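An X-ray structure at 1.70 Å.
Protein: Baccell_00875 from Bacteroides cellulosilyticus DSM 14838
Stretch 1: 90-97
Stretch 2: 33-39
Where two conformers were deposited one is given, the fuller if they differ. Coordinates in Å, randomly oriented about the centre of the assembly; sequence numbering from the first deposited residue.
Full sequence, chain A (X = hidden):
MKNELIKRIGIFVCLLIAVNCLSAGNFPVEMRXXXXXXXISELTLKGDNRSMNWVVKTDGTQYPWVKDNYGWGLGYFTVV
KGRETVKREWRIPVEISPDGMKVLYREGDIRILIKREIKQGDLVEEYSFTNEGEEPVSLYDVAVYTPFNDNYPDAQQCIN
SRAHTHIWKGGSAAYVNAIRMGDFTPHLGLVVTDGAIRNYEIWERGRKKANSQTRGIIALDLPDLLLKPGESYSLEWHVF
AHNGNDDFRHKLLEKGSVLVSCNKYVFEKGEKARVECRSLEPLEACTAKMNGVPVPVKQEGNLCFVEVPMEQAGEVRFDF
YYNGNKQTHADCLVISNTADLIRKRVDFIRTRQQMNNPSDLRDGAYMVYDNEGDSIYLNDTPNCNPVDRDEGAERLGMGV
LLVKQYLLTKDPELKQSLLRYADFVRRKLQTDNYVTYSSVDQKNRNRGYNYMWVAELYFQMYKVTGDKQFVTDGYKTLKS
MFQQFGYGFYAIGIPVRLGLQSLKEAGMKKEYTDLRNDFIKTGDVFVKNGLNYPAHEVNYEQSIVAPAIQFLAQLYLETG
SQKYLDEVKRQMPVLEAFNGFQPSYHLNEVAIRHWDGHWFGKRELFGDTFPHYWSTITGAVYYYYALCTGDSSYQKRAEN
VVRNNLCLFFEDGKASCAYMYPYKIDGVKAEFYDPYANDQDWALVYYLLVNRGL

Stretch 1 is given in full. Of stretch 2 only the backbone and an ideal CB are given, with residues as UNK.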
# COMPACT_ATOMS: atom_id res chain seq x y z
N TRP A 90 25.02 -16.29 4.93
CA TRP A 90 25.67 -16.50 6.23
C TRP A 90 24.65 -17.00 7.21
O TRP A 90 23.51 -16.49 7.27
CB TRP A 90 26.48 -15.28 6.72
CG TRP A 90 25.78 -14.01 7.10
CD1 TRP A 90 25.38 -13.65 8.36
CD2 TRP A 90 25.53 -12.89 6.26
NE1 TRP A 90 24.85 -12.39 8.34
CE2 TRP A 90 24.94 -11.89 7.07
CE3 TRP A 90 25.75 -12.62 4.90
CZ2 TRP A 90 24.54 -10.65 6.54
CZ3 TRP A 90 25.35 -11.38 4.39
CH2 TRP A 90 24.75 -10.43 5.21
N ARG A 91 25.02 -18.04 7.95
CA ARG A 91 24.10 -18.67 8.89
C ARG A 91 24.83 -19.27 10.09
O ARG A 91 24.31 -19.20 11.18
CB ARG A 91 23.28 -19.78 8.20
CG ARG A 91 22.19 -20.36 9.11
CD ARG A 91 21.31 -21.38 8.40
NE ARG A 91 22.01 -22.65 8.33
CZ ARG A 91 22.00 -23.60 9.27
NH1 ARG A 91 21.27 -23.50 10.38
NH2 ARG A 91 22.74 -24.67 9.07
N ILE A 92 26.01 -19.85 9.89
CA ILE A 92 26.77 -20.48 10.98
C ILE A 92 28.04 -19.67 11.23
O ILE A 92 28.91 -19.65 10.39
CB ILE A 92 27.13 -21.93 10.63
CG1 ILE A 92 25.86 -22.77 10.33
CG2 ILE A 92 27.99 -22.56 11.73
CD1 ILE A 92 24.82 -22.80 11.45
N PRO A 93 28.14 -19.03 12.40
CA PRO A 93 29.29 -18.24 12.71
C PRO A 93 30.55 -19.07 12.85
O PRO A 93 30.48 -20.25 13.24
CB PRO A 93 28.96 -17.61 14.06
CG PRO A 93 27.60 -17.99 14.41
CD PRO A 93 27.13 -19.01 13.46
N VAL A 94 31.68 -18.45 12.55
CA VAL A 94 32.99 -19.00 12.93
C VAL A 94 33.33 -18.63 14.37
O VAL A 94 34.09 -19.33 15.01
CB VAL A 94 34.12 -18.62 11.96
CG1 VAL A 94 33.81 -19.12 10.57
CG2 VAL A 94 34.42 -17.14 11.92
N GLU A 95 32.79 -17.53 14.88
CA GLU A 95 32.97 -17.12 16.28
C GLU A 95 31.71 -16.41 16.78
O GLU A 95 31.10 -15.60 16.06
CB GLU A 95 34.19 -16.20 16.41
CG GLU A 95 34.57 -15.85 17.85
CD GLU A 95 35.49 -14.63 17.97
OE1 GLU A 95 36.09 -14.19 16.96
OE2 GLU A 95 35.62 -14.11 19.11
N ILE A 96 31.29 -16.74 18.00
CA ILE A 96 30.17 -16.01 18.61
C ILE A 96 30.53 -15.84 20.07
O ILE A 96 31.01 -16.79 20.71
CB ILE A 96 28.80 -16.71 18.37
CG1 ILE A 96 27.66 -16.01 19.11
CG2 ILE A 96 28.85 -18.20 18.69
CD1 ILE A 96 26.30 -16.48 18.65
N SER A 97 30.37 -14.63 20.57
CA SER A 97 30.71 -14.33 21.94
C SER A 97 29.67 -14.97 22.87
O SER A 97 28.50 -15.21 22.48
CB SER A 97 30.82 -12.81 22.18
OG SER A 97 29.56 -12.18 22.02
N UNK A 33 19.29 -13.93 21.50
CA UNK A 33 20.15 -14.27 20.39
C UNK A 33 20.16 -15.78 20.23
O UNK A 33 20.32 -16.51 21.22
CB UNK A 33 21.56 -13.73 20.60
N UNK A 34 20.00 -16.25 18.99
CA UNK A 34 20.07 -17.68 18.69
C UNK A 34 21.54 -18.12 18.89
O UNK A 34 22.44 -17.61 18.22
CB UNK A 34 19.58 -17.98 17.27
N UNK A 35 21.80 -19.08 19.80
CA UNK A 35 23.19 -19.47 20.06
C UNK A 35 23.88 -20.26 18.96
O UNK A 35 25.13 -20.35 18.97
CB UNK A 35 23.24 -20.30 21.35
N UNK A 36 23.13 -20.82 18.01
CA UNK A 36 23.70 -21.58 16.89
C UNK A 36 23.95 -20.73 15.64
O UNK A 36 24.85 -21.06 14.86
CB UNK A 36 22.77 -22.74 16.53
N UNK A 37 23.11 -19.71 15.41
CA UNK A 37 23.24 -18.86 14.21
C UNK A 37 23.77 -17.47 14.49
O UNK A 37 24.29 -16.84 13.60
CB UNK A 37 21.88 -18.73 13.52
N UNK A 38 23.63 -16.99 15.73
CA UNK A 38 23.94 -15.63 16.08
C UNK A 38 22.88 -14.59 15.72
O UNK A 38 23.08 -13.41 16.00
CB UNK A 38 25.26 -15.25 15.41
N UNK A 39 21.78 -15.01 15.11
CA UNK A 39 20.68 -14.11 14.77
C UNK A 39 19.93 -13.63 16.01
O UNK A 39 19.93 -14.29 17.06
CB UNK A 39 19.71 -14.81 13.81

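Stretch 2 folds into a compact turn against stretch 1, and no hydrogen bond links the two. At position 33 the backbone is extended and the CA-to-CB bond points toward stretch 1, yet nothing there lies within 5.5 Å of the ideal CB. Such a place would accept many side chains, with a long or branched apolar one able to reach toward Ile96. The residue is Ile33, and its side chain stops 4.5 Å short of stretch 1, CG2 lying that far from CD1 of Ile96.

Position 34 points sideways into space that stretch 1 does not fill, so its demands come from the turn itself. The amides of 36 and 37 are both turned toward it, and a short side chain with an acceptor, such as Asp, Asn, Ser or Thr, would suit. Asn34 is found, and its OD1 accepts from N of residue 36 (2.9 Å) and from N of residue 37 (3.1 Å). Its backbone O, which accepts from N of residue 38 at 2.8 Å, also lies 4.0 Å from Ile96 CD1.

At position 35 CA-to-CB points away and phi is -71°, a value compatible with proline but also with most other residues. Pro35 is the residue, and its contact with stretch 1 is through the backbone, with O 4.1 Å from Ile96 CD1.

Position 36 likewise points away, its ideal CB 5.5 Å from Ile92 CD1, and small or polar side chains would all fit. Ser36 occupies it; its carbonyl O does the touching, 3.4 Å from Pro93 CD and 3.8 Å from Ile92 CD1.

Position 37 is the tightest approach of the backbones. The ideal CB lies sideways, 3.4 Å from Arg91 O, with the aliphatic part of Arg91 alongside. A compact side chain such as Ala, Ser, Thr or Val seems suitable, and a methyl would find apolar company. Thr37 sets CG2 4.1 Å from Arg91 CG and obliquely to the guanidinium, while OG1 accepts from N of residue 39 at 3.2 Å. Its CA makes a CA-H...O contact with Arg91 O at 3.2 Å.

At position 38 phi is +79° and psi 0°, which by itself favours glycine. The virtual CB would point toward stretch 1, 3.6 Å from Ile96 CD1 and 3.7 Å from Pro93 CG, leaving little room for anything beyond a methyl. Gly38 leaves this space to Ile96, whose CD1 packs 3.6 Å from the glycine CA.

Position 39 points sideways, beyond reach of stretch 1, which sets no preference. It is Ala39, whose O accepts from Asn34 N at 2.8 Å and helps close the turn.

Stretch 2 (33-39) INPSTGA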
# COMPACT_ATOMS: atom_id res chain seq x y z
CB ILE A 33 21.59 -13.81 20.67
CG1 ILE A 33 21.66 -12.32 21.03
CG2 ILE A 33 22.51 -14.15 19.52
CD1 ILE A 33 21.15 -11.38 19.98
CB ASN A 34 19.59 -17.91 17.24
CG ASN A 34 19.56 -19.36 16.86
OD1 ASN A 34 20.52 -20.10 17.10
ND2 ASN A 34 18.48 -19.77 16.21
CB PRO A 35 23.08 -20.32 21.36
CG PRO A 35 21.72 -20.89 21.30
CD PRO A 35 20.85 -19.85 20.63
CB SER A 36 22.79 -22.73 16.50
OG SER A 36 22.52 -23.58 17.60
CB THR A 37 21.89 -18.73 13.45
OG1 THR A 37 20.98 -18.00 14.25
CG2 THR A 37 21.27 -20.07 13.08
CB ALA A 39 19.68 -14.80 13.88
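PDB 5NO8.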